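Local coordinates for protein beta subunit of photoactivated adenylyl cyclase (Beggiatoa sp. PS, PDB 5M2A) that probably converts ATP to cyclic AMP under the control of blue light, which it senses through a flavin-binding BLUF domain, at residues M4-V9 / K60-Y65; L223-E228 / L245-G250; P290-F295 / K334-L339. All coordinates share one frame; numbering follows the deposited sequence. Where two conformers were deposited one is given.

Contact 1 (M4-V9 / K60-Y65); sequences MMKRLV and KVDKLY. With FMN (flavin mononucleotide), chain F.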
loop_
_atom_site.group_PDB
_atom_site.type_symbol
_atom_site.label_atom_id
_atom_site.label_comp_id
_atom_site.label_asym_id
_atom_site.label_seq_id
_atom_site.Cartn_x
_atom_site.Cartn_y
_atom_site.Cartn_z
ATOM N N MET A 4 12.885 29.741 -19.930
ATOM C CA MET A 4 13.007 28.326 -19.593
ATOM C C MET A 4 11.707 27.575 -19.886
ATOM O O MET A 4 10.617 28.097 -19.656
ATOM C CB MET A 4 13.395 28.154 -18.123
ATOM C CG MET A 4 13.552 26.705 -17.692
ATOM S SD MET A 4 13.999 26.510 -15.959
ATOM C CE MET A 4 15.606 27.300 -15.938
ATOM N N MET A 5 11.828 26.349 -20.387
ATOM C CA MET A 5 10.682 25.539 -20.774
ATOM C C MET A 5 10.593 24.263 -19.944
ATOM O O MET A 5 11.591 23.751 -19.430
ATOM C CB MET A 5 10.746 25.171 -22.258
ATOM C CG MET A 5 10.614 26.339 -23.214
ATOM S SD MET A 5 10.528 25.745 -24.913
ATOM C CE MET A 5 12.153 25.011 -25.088
ATOM N N LYS A 6 9.372 23.743 -19.836
ATOM C CA LYS A 6 9.117 22.491 -19.138
ATOM C C LYS A 6 8.197 21.622 -19.984
ATOM O O LYS A 6 7.578 22.083 -20.945
ATOM C CB LYS A 6 8.485 22.727 -17.762
ATOM C CG LYS A 6 7.076 23.276 -17.847
ATOM C CD LYS A 6 6.537 23.661 -16.487
ATOM C CE LYS A 6 6.352 22.451 -15.596
ATOM N NZ LYS A 6 5.885 22.856 -14.246
ATOM N N ARG A 7 8.111 20.349 -19.608
ATOM C CA ARG A 7 7.237 19.403 -20.285
ATOM C C ARG A 7 6.585 18.520 -19.236
ATOM O O ARG A 7 7.273 17.956 -18.378
ATOM C CB ARG A 7 8.011 18.565 -21.305
ATOM C CG ARG A 7 7.194 17.490 -22.000
ATOM C CD ARG A 7 7.904 16.993 -23.251
ATOM N NE ARG A 7 9.294 16.636 -22.988
ATOM C CZ ARG A 7 10.343 17.269 -23.500
ATOM N NH1 ARG A 7 10.168 18.294 -24.322
ATOM N NH2 ARG A 7 11.571 16.870 -23.197
ATOM N N LEU A 8 5.263 18.411 -19.297
ATOM C CA LEU A 8 4.524 17.561 -18.381
ATOM C C LEU A 8 3.696 16.546 -19.156
ATOM O O LEU A 8 3.277 16.778 -20.292
ATOM C CB LEU A 8 3.631 18.386 -17.440
ATOM C CG LEU A 8 2.459 19.240 -17.929
ATOM C CD1 LEU A 8 1.210 18.401 -18.178
ATOM C CD2 LEU A 8 2.160 20.332 -16.911
ATOM N N VAL A 9 3.456 15.405 -18.518
ATOM C CA VAL A 9 2.648 14.347 -19.101
ATOM C C VAL A 9 1.664 13.910 -18.037
ATOM O O VAL A 9 2.040 13.775 -16.869
ATOM C CB VAL A 9 3.506 13.156 -19.567
ATOM C CG1 VAL A 9 2.641 12.121 -20.275
ATOM C CG2 VAL A 9 4.636 13.623 -20.471
ATOM N N LYS A 60 3.544 29.563 -18.845
ATOM C CA LYS A 60 2.459 29.290 -19.781
ATOM C C LYS A 60 1.909 27.881 -19.599
ATOM O O LYS A 60 0.695 27.667 -19.686
ATOM C CB LYS A 60 2.948 29.498 -21.213
ATOM C CG LYS A 60 3.463 30.901 -21.487
ATOM C CD LYS A 60 2.368 31.936 -21.296
ATOM C CE LYS A 60 2.875 33.332 -21.619
ATOM N NZ LYS A 60 1.779 34.339 -21.610
ATOM N N VAL A 61 2.783 26.907 -19.339
ATOM C CA VAL A 61 2.327 25.531 -19.170
ATOM C C VAL A 61 1.552 25.376 -17.868
ATOM O O VAL A 61 0.535 24.672 -17.815
ATOM C CB VAL A 61 3.520 24.559 -19.243
ATOM C CG1 VAL A 61 3.074 23.151 -18.903
ATOM C CG2 VAL A 61 4.132 24.580 -20.621
ATOM N N ASP A 62 2.010 26.030 -16.798
ATOM C CA ASP A 62 1.331 25.898 -15.510
ATOM C C ASP A 62 -0.033 26.573 -15.531
ATOM O O ASP A 62 -0.991 26.066 -14.936
ATOM C CB ASP A 62 2.202 26.471 -14.393
ATOM C CG ASP A 62 3.462 25.659 -14.165
ATOM O OD1 ASP A 62 3.460 24.451 -14.495
ATOM O OD2 ASP A 62 4.451 26.225 -13.655
ATOM N N LYS A 63 -0.139 27.721 -16.210
ATOM C CA LYS A 63 -1.439 28.366 -16.375
ATOM C C LYS A 63 -2.424 27.445 -17.081
ATOM O O LYS A 63 -3.582 27.321 -16.664
ATOM C CB LYS A 63 -1.288 29.670 -17.159
ATOM C CG LYS A 63 -0.503 30.752 -16.442
ATOM C CD LYS A 63 -0.385 32.006 -17.297
ATOM C CE LYS A 63 -1.715 32.722 -17.386
ATOM N NZ LYS A 63 -2.261 32.978 -16.025
ATOM N N LEU A 64 -1.983 26.793 -18.158
ATOM C CA LEU A 64 -2.872 25.918 -18.915
ATOM C C LEU A 64 -3.268 24.691 -18.105
ATOM O O LEU A 64 -4.435 24.277 -18.123
ATOM C CB LEU A 64 -2.196 25.502 -20.222
ATOM C CG LEU A 64 -2.879 24.387 -21.013
ATOM C CD1 LEU A 64 -4.302 24.776 -21.349
ATOM C CD2 LEU A 64 -2.089 24.054 -22.271
ATOM N N TYR A 65 -2.310 24.081 -17.404
ATOM C CA TYR A 65 -2.629 22.872 -16.651
ATOM C C TYR A 65 -3.593 23.163 -15.505
ATOM O O TYR A 65 -4.417 22.309 -15.158
ATOM C CB TYR A 65 -1.345 22.223 -16.131
ATOM C CG TYR A 65 -1.550 20.848 -15.527
ATOM C CD1 TYR A 65 -1.939 19.774 -16.316
ATOM C CD2 TYR A 65 -1.351 20.625 -14.171
ATOM C CE1 TYR A 65 -2.125 18.515 -15.771
ATOM C CE2 TYR A 65 -1.534 19.372 -13.618
ATOM C CZ TYR A 65 -1.923 18.320 -14.421
ATOM O OH TYR A 65 -2.109 17.064 -13.884
HETATM N N1 FMN F . -7.008 23.878 -23.668
HETATM C C2 FMN F . -5.889 24.479 -24.210
HETATM O O2 FMN F . -5.869 25.692 -24.390
HETATM N N3 FMN F . -4.779 23.727 -24.539
HETATM C C4 FMN F . -4.791 22.364 -24.330
HETATM O O4 FMN F . -3.807 21.686 -24.625
HETATM C C4A FMN F . -5.911 21.755 -23.790
HETATM N N5 FMN F . -5.905 20.396 -23.593
HETATM C C5A FMN F . -7.006 19.781 -23.057
HETATM C C6 FMN F . -6.984 18.410 -22.863
HETATM C C7 FMN F . -8.090 17.772 -22.322
HETATM C C7M FMN F . -8.042 16.288 -22.124
HETATM C C8 FMN F . -9.220 18.512 -21.980
HETATM C C8M FMN F . -10.422 17.836 -21.395
HETATM C C9 FMN F . -9.240 19.891 -22.175
HETATM C C9A FMN F . -8.130 20.529 -22.713
HETATM N N10 FMN F . -8.141 21.895 -22.907
HETATM C C10 FMN F . -7.030 22.513 -23.453
HETATM C "C1'" FMN F . -9.377 22.676 -22.549
HETATM C "C2'" FMN F . -9.198 23.640 -21.383
HETATM O "O2'" FMN F . -9.472 22.965 -20.178
HETATM C "C3'" FMN F . -10.176 24.795 -21.552
HETATM O "O3'" FMN F . -11.457 24.270 -21.836
HETATM C "C4'" FMN F . -9.737 25.700 -22.699
HETATM O "O4'" FMN F . -8.444 26.197 -22.437
HETATM C "C5'" FMN F . -10.693 26.873 -22.881
HETATM O "O5'" FMN F . -10.717 27.627 -21.690
HETATM P P FMN F . -11.433 29.065 -21.643
HETATM O O1P FMN F . -10.488 30.079 -22.242
HETATM O O2P FMN F . -12.712 29.015 -22.451
HETATM O O3P FMN F . -11.739 29.420 -20.205
#

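Contact 2 (L223-E228 / L245-G250); sequences LDIISE and LYTGIG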
loop_
_atom_site.group_PDB
_atom_site.type_symbol
_atom_site.label_atom_id
_atom_site.label_comp_id
_atom_site.label_asym_id
_atom_site.label_seq_id
_atom_site.Cartn_x
_atom_site.Cartn_y
_atom_site.Cartn_z
ATOM N N LEU A 223 -15.283 14.218 13.776
ATOM C CA LEU A 223 -16.701 14.404 14.085
ATOM C C LEU A 223 -17.578 14.078 12.884
ATOM O O LEU A 223 -18.668 13.514 13.034
ATOM C CB LEU A 223 -16.950 15.839 14.548
ATOM C CG LEU A 223 -16.149 16.226 15.784
ATOM C CD1 LEU A 223 -16.264 17.734 16.033
ATOM C CD2 LEU A 223 -16.636 15.432 16.989
ATOM N N ASP A 224 -17.123 14.432 11.686
ATOM C CA ASP A 224 -17.902 14.123 10.491
ATOM C C ASP A 224 -18.018 12.622 10.282
ATOM O O ASP A 224 -19.081 12.126 9.878
ATOM C CB ASP A 224 -17.278 14.790 9.259
ATOM C CG ASP A 224 -17.608 16.273 9.166
ATOM O OD1 ASP A 224 -18.229 16.807 10.113
ATOM O OD2 ASP A 224 -17.245 16.905 8.147
ATOM N N ILE A 225 -16.938 11.878 10.541
ATOM C CA ILE A 225 -16.997 10.417 10.482
ATOM C C ILE A 225 -18.052 9.893 11.443
ATOM O O ILE A 225 -18.935 9.104 11.074
ATOM C CB ILE A 225 -15.627 9.806 10.819
ATOM C CG1 ILE A 225 -14.593 10.176 9.767
ATOM C CG2 ILE A 225 -15.743 8.289 10.949
ATOM C CD1 ILE A 225 -14.943 9.696 8.439
ATOM N N ILE A 226 -17.943 10.313 12.703
ATOM C CA ILE A 226 -18.906 9.886 13.714
ATOM C C ILE A 226 -20.321 10.236 13.280
ATOM O O ILE A 226 -21.248 9.419 13.395
ATOM C CB ILE A 226 -18.548 10.538 15.058
ATOM C CG1 ILE A 226 -17.207 10.003 15.571
ATOM C CG2 ILE A 226 -19.693 10.394 16.082
ATOM C CD1 ILE A 226 -16.593 10.893 16.653
ATOM N N SER A 227 -20.501 11.449 12.762
ATOM C CA SER A 227 -21.827 11.907 12.363
ATOM C C SER A 227 -22.375 11.068 11.219
ATOM O O SER A 227 -23.553 10.696 11.218
ATOM C CB SER A 227 -21.773 13.384 11.973
ATOM O OG SER A 227 -23.022 13.809 11.445
ATOM N N GLU A 228 -21.529 10.754 10.232
ATOM C CA GLU A 228 -22.010 9.978 9.099
ATOM C C GLU A 228 -22.370 8.561 9.517
ATOM O O GLU A 228 -23.340 7.986 9.005
ATOM C CB GLU A 228 -20.967 9.959 7.985
ATOM C CG GLU A 228 -20.853 11.298 7.260
ATOM C CD GLU A 228 -20.502 11.136 5.782
ATOM O OE1 GLU A 228 -20.504 9.986 5.290
ATOM O OE2 GLU A 228 -20.224 12.153 5.108
ATOM N N LEU A 245 -22.741 -0.104 13.410
ATOM C CA LEU A 245 -21.406 0.407 13.109
ATOM C C LEU A 245 -21.142 1.709 13.871
ATOM O O LEU A 245 -21.786 2.738 13.617
ATOM C CB LEU A 245 -21.236 0.593 11.597
ATOM C CG LEU A 245 -19.944 1.228 11.060
ATOM C CD1 LEU A 245 -18.711 0.438 11.467
ATOM C CD2 LEU A 245 -20.014 1.368 9.528
ATOM N N TYR A 246 -20.175 1.646 14.790
ATOM C CA TYR A 246 -19.672 2.758 15.578
ATOM C C TYR A 246 -18.156 2.829 15.449
ATOM O O TYR A 246 -17.487 1.835 15.153
ATOM C CB TYR A 246 -20.011 2.609 17.064
ATOM C CG TYR A 246 -21.470 2.456 17.374
ATOM C CD1 TYR A 246 -22.139 1.272 17.096
ATOM C CD2 TYR A 246 -22.173 3.483 17.999
ATOM C CE1 TYR A 246 -23.472 1.118 17.397
ATOM C CE2 TYR A 246 -23.510 3.336 18.308
ATOM C CZ TYR A 246 -24.153 2.157 18.001
ATOM O OH TYR A 246 -25.482 2.022 18.312
ATOM N N THR A 247 -17.602 4.004 15.713
ATOM C CA THR A 247 -16.161 4.158 15.614
ATOM C C THR A 247 -15.622 4.824 16.871
ATOM O O THR A 247 -16.355 5.469 17.624
ATOM C CB THR A 247 -15.775 4.964 14.355
ATOM O OG1 THR A 247 -14.361 4.876 14.131
ATOM C CG2 THR A 247 -16.176 6.413 14.488
ATOM N N GLY A 248 -14.341 4.603 17.123
ATOM C CA GLY A 248 -13.580 5.388 18.092
ATOM C C GLY A 248 -12.395 5.949 17.376
ATOM O O GLY A 248 -11.854 5.325 16.449
ATOM N N ILE A 249 -11.969 7.155 17.752
ATOM C CA ILE A 249 -10.916 7.838 17.012
ATOM C C ILE A 249 -9.898 8.387 17.989
ATOM O O ILE A 249 -10.272 8.961 19.016
ATOM C CB ILE A 249 -11.477 8.961 16.116
ATOM C CG1 ILE A 249 -12.514 8.361 15.154
ATOM C CG2 ILE A 249 -10.356 9.650 15.341
ATOM C CD1 ILE A 249 -13.299 9.361 14.322
ATOM N N GLY A 250 -8.621 8.206 17.672
ATOM C CA GLY A 250 -7.540 8.825 18.434
ATOM C C GLY A 250 -6.707 9.718 17.536
ATOM O O GLY A 250 -6.484 9.399 16.366
#

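Contact 3 (P290-F295 / K334-L339); sequences PYALAF and KYYDTL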
loop_
_atom_site.group_PDB
_atom_site.type_symbol
_atom_site.label_atom_id
_atom_site.label_comp_id
_atom_site.label_asym_id
_atom_site.label_seq_id
_atom_site.Cartn_x
_atom_site.Cartn_y
_atom_site.Cartn_z
ATOM N N PRO A 290 -16.514 8.360 27.844
ATOM C CA PRO A 290 -17.840 8.752 27.347
ATOM C C PRO A 290 -17.756 9.642 26.116
ATOM O O PRO A 290 -18.690 10.393 25.820
ATOM C CB PRO A 290 -18.454 9.489 28.545
ATOM C CG PRO A 290 -17.276 10.023 29.292
ATOM C CD PRO A 290 -16.165 9.035 29.111
ATOM N N TYR A 291 -16.640 9.547 25.387
ATOM C CA TYR A 291 -16.401 10.289 24.160
ATOM C C TYR A 291 -15.788 9.358 23.125
ATOM O O TYR A 291 -14.983 8.486 23.457
ATOM C CB TYR A 291 -15.435 11.471 24.376
ATOM C CG TYR A 291 -15.930 12.444 25.410
ATOM C CD1 TYR A 291 -15.703 12.228 26.760
ATOM C CD2 TYR A 291 -16.645 13.571 25.033
ATOM C CE1 TYR A 291 -16.169 13.105 27.709
ATOM C CE2 TYR A 291 -17.127 14.456 25.981
ATOM C CZ TYR A 291 -16.878 14.217 27.313
ATOM O OH TYR A 291 -17.340 15.087 28.261
ATOM N N ALA A 292 -16.143 9.586 21.864
ATOM C CA ALA A 292 -15.688 8.756 20.751
ATOM C C ALA A 292 -14.417 9.275 20.089
ATOM O O ALA A 292 -13.943 8.671 19.114
ATOM C CB ALA A 292 -16.801 8.641 19.710
ATOM N N LEU A 293 -13.873 10.388 20.577
ATOM C CA LEU A 293 -12.660 10.995 20.044
ATOM C C LEU A 293 -11.750 11.340 21.213
ATOM O O LEU A 293 -12.197 11.956 22.179
ATOM C CB LEU A 293 -12.987 12.262 19.249
ATOM C CG LEU A 293 -11.828 13.177 18.865
ATOM C CD1 LEU A 293 -10.909 12.446 17.899
ATOM C CD2 LEU A 293 -12.361 14.461 18.247
ATOM N N ALA A 294 -10.484 10.953 21.131
ATOM C CA ALA A 294 -9.523 11.322 22.164
ATOM C C ALA A 294 -8.234 11.791 21.517
ATOM O O ALA A 294 -7.787 11.204 20.531
ATOM C CB ALA A 294 -9.224 10.150 23.107
ATOM N N PHE A 295 -7.614 12.830 22.082
ATOM C CA PHE A 295 -6.399 13.338 21.467
ATOM C C PHE A 295 -5.493 13.970 22.517
ATOM O O PHE A 295 -5.869 14.160 23.684
ATOM C CB PHE A 295 -6.720 14.309 20.311
ATOM C CG PHE A 295 -7.667 15.413 20.681
ATOM C CD1 PHE A 295 -7.224 16.505 21.413
ATOM C CD2 PHE A 295 -8.997 15.368 20.268
ATOM C CE1 PHE A 295 -8.093 17.534 21.756
ATOM C CE2 PHE A 295 -9.873 16.394 20.616
ATOM C CZ PHE A 295 -9.425 17.468 21.352
ATOM N N LYS A 334 -20.584 10.825 23.648
ATOM C CA LYS A 334 -21.420 9.704 23.223
ATOM C C LYS A 334 -22.824 9.842 23.799
ATOM O O LYS A 334 -22.985 10.068 25.002
ATOM C CB LYS A 334 -20.817 8.373 23.683
ATOM C CG LYS A 334 -19.508 7.967 22.978
ATOM C CD LYS A 334 -18.884 6.769 23.692
ATOM C CE LYS A 334 -17.586 6.296 23.037
ATOM N NZ LYS A 334 -16.841 5.373 23.954
ATOM N N TYR A 335 -23.841 9.716 22.942
ATOM C CA TYR A 335 -25.216 9.720 23.432
ATOM C C TYR A 335 -25.625 8.369 24.003
ATOM O O TYR A 335 -26.771 8.215 24.440
ATOM C CB TYR A 335 -26.186 10.138 22.316
ATOM C CG TYR A 335 -26.410 9.096 21.237
ATOM C CD1 TYR A 335 -25.489 8.918 20.210
ATOM C CD2 TYR A 335 -27.553 8.304 21.232
ATOM C CE1 TYR A 335 -25.693 7.971 19.218
ATOM C CE2 TYR A 335 -27.767 7.356 20.244
ATOM C CZ TYR A 335 -26.834 7.193 19.239
ATOM O OH TYR A 335 -27.042 6.253 18.252
ATOM N N TYR A 336 -24.706 7.409 24.020
ATOM C CA TYR A 336 -24.936 6.046 24.465
ATOM C C TYR A 336 -23.889 5.683 25.512
ATOM O O TYR A 336 -22.874 6.367 25.678
ATOM C CB TYR A 336 -24.858 5.073 23.281
ATOM C CG TYR A 336 -23.557 5.201 22.502
ATOM C CD1 TYR A 336 -22.429 4.487 22.878
ATOM C CD2 TYR A 336 -23.457 6.052 21.409
ATOM C CE1 TYR A 336 -21.242 4.608 22.185
ATOM C CE2 TYR A 336 -22.262 6.179 20.704
ATOM C CZ TYR A 336 -21.165 5.450 21.104
ATOM O OH TYR A 336 -19.979 5.559 20.420
ATOM N N ASP A 337 -24.139 4.583 26.213
ATOM C CA ASP A 337 -23.152 3.970 27.090
ATOM C C ASP A 337 -22.434 2.871 26.317
ATOM O O ASP A 337 -23.085 1.978 25.758
ATOM C CB ASP A 337 -23.806 3.399 28.346
ATOM C CG ASP A 337 -22.809 2.720 29.256
ATOM O OD1 ASP A 337 -22.172 3.425 30.067
ATOM O OD2 ASP A 337 -22.653 1.485 29.157
ATOM N N THR A 338 -21.096 2.925 26.301
ATOM C CA THR A 338 -20.333 2.040 25.422
ATOM C C THR A 338 -20.526 0.572 25.785
ATOM O O THR A 338 -20.715 -0.272 24.901
ATOM C CB THR A 338 -18.851 2.410 25.448
ATOM O OG1 THR A 338 -18.702 3.778 25.051
ATOM C CG2 THR A 338 -18.067 1.550 24.461
ATOM N N LEU A 339 -20.486 0.240 27.080
ATOM C CA LEU A 339 -20.725 -1.142 27.476
ATOM C C LEU A 339 -22.108 -1.610 27.042
ATOM O O LEU A 339 -22.264 -2.728 26.543
ATOM C CB LEU A 339 -20.559 -1.300 28.986
ATOM C CG LEU A 339 -20.633 -2.746 29.469
ATOM C CD1 LEU A 339 -19.492 -3.550 28.867
ATOM C CD2 LEU A 339 -20.599 -2.806 30.990
HETATM O O HOH W 1 -21.395 10.393 27.032
#

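Contact 1 (M4-V9 / K60-Y65)
In Lys6, chi1 of 68° sets CG between the backbone N and the carbonyl carbon, on the side of Val61 and Asp62, and a bend at chi3 (-66°) turns CE out of the otherwise extended chain, NZ following on an extended chi4. The aliphatic part lies over Val61, with Lys6 CG 4.0 Å from Val61 CB. Beyond it, Lys6 NZ forms a salt bridge with Asp62 OD1 at 2.9 Å, using that oxygen's syn lone pair, and the two side chains lie roughly perpendicular. Leu8, with the same first rotamer, carries the apolar half. Leu8 CD2 meets Val61 CG1 at 3.6 Å as the two side chains run past one another in opposite senses, while Leu8 CD1 lies 3.9 Å from Tyr65 CD1. This is helix-on-sheet packing in the ferredoxin-like BLUF fold: strand 5-14 offers Lys6 and Leu8 to helix 58-69, the axes of 5-9 and 60-65 run at 32° to each other, and the intervening Arg7 points away from the helix, its guanidinium group forming salt bridges with Glu55 and Glu83. An alanine at Lys6 would probably leave Asp62 OD1 without its charged mate, and its carboxylate freer to turn, while uncovering part of Val61. On the same helix Leu64 is turned to the flavin mononucleotide instead, Leu64 CD1 lying 3.3 Å from C2 of the flavin.

Contact 2 (L223-E228 / L245-G250)
Thr247 OG1, gripped by hydrogen bonds with Tyr183 OH and the backbone oxygen of Asp160, fixes the side chain whose methyl group meets Ile226. With OG1 anti to the backbone N (chi1 -168°), CG2 takes the place between the backbone N and the carbonyl carbon. Thr247 CG2 lies 3.9 Å from Ile226 CG1, the two side chains meeting nearly at right angles. Ile226 CG1 in turn has Ile249 CD1 at 4.2 Å, so one methylene bridges two residues that the strand directs at the helix. Ile249 reaches it through an extended chain, chi2 of 172° carrying CD1 outward. Ile225 adds contacts to both Thr247 and Ile249, but they belong to one of its two deposited conformers and are less certain. In the class III cyclase fold, helix 215-235 packs on the sheet strand that follows it; here the axes of 223-228 and 247-250 run nearly antiparallel (177°), 9.2 Å apart. No hydrogen bond joins the two segments: the seam is entirely apolar. Helix 173-193 is the neighbouring helix, to which Glu228 is tied by a salt bridge with Arg189. Asp160, which holds Thr247 through its backbone, belongs to the magnesium site, and the threonine side chain lies about 8 Å from the ion.

Contact 3 (P290-F295 / K334-L339)
Lys334 and Pro290 meet first through their backbones: Lys334 N donates to Pro290 O at 2.9 Å in a nearly straight bond (173°), the donor tilted 35° from the carbonyl plane. Pro290 O accepts a second hydrogen bond from a water at 3.0 Å. This water also donates to Lys334 O at 2.6 Å, bridging the two residues. The lysine side chain, stretched out from CG to NZ, then runs beside the backbone of 290-292. Lys334 CE comes to 3.4 Å from Tyr291 O and 4.1 Å from Ala292 CB. Residues 290-292 lead into strand 293-296, which lies parallel to strand 247-258 in the sheet of the class III cyclase fold, while 334-337 lead into the C-terminal helix 338-349, and the lysine ties the two together. Lys334 NZ reaches Thr338 OG1, in the first turn, at 2.7 Å and also bonds Thr286 O and Leu289 O, so three oxygens hold the ammonium group. In the next shell, Tyr336 lays a ring face against the lysine, Lys334 CB sitting 3.8 Å above its centre. That ring is positioned by an edge-to-face stack with Tyr246, while Asp337 occupies the N-cap of the helix and holds Gln340 N through OD2.

The three contacts follow one another along the chain without nesting. Contact 1 belongs to the BLUF sensor, its centre about 42 Å from that of contact 2 and about 50 Å from that of contact 3, on the opposite side of the chain's centre. Contacts 2 and 3 share the cyclase sheet, their centres only about 10 Å apart, because strands 247-258 and 293-296 are parallel neighbours. They touch directly: Ile249 N lies 2.8 Å from Ala292 O, a probable hydrogen bond, and Ile226 CD1 packs on Ala292 CB. A signal from the flavin would probably have to span the distance from contact 1 to reach the cyclase sheet.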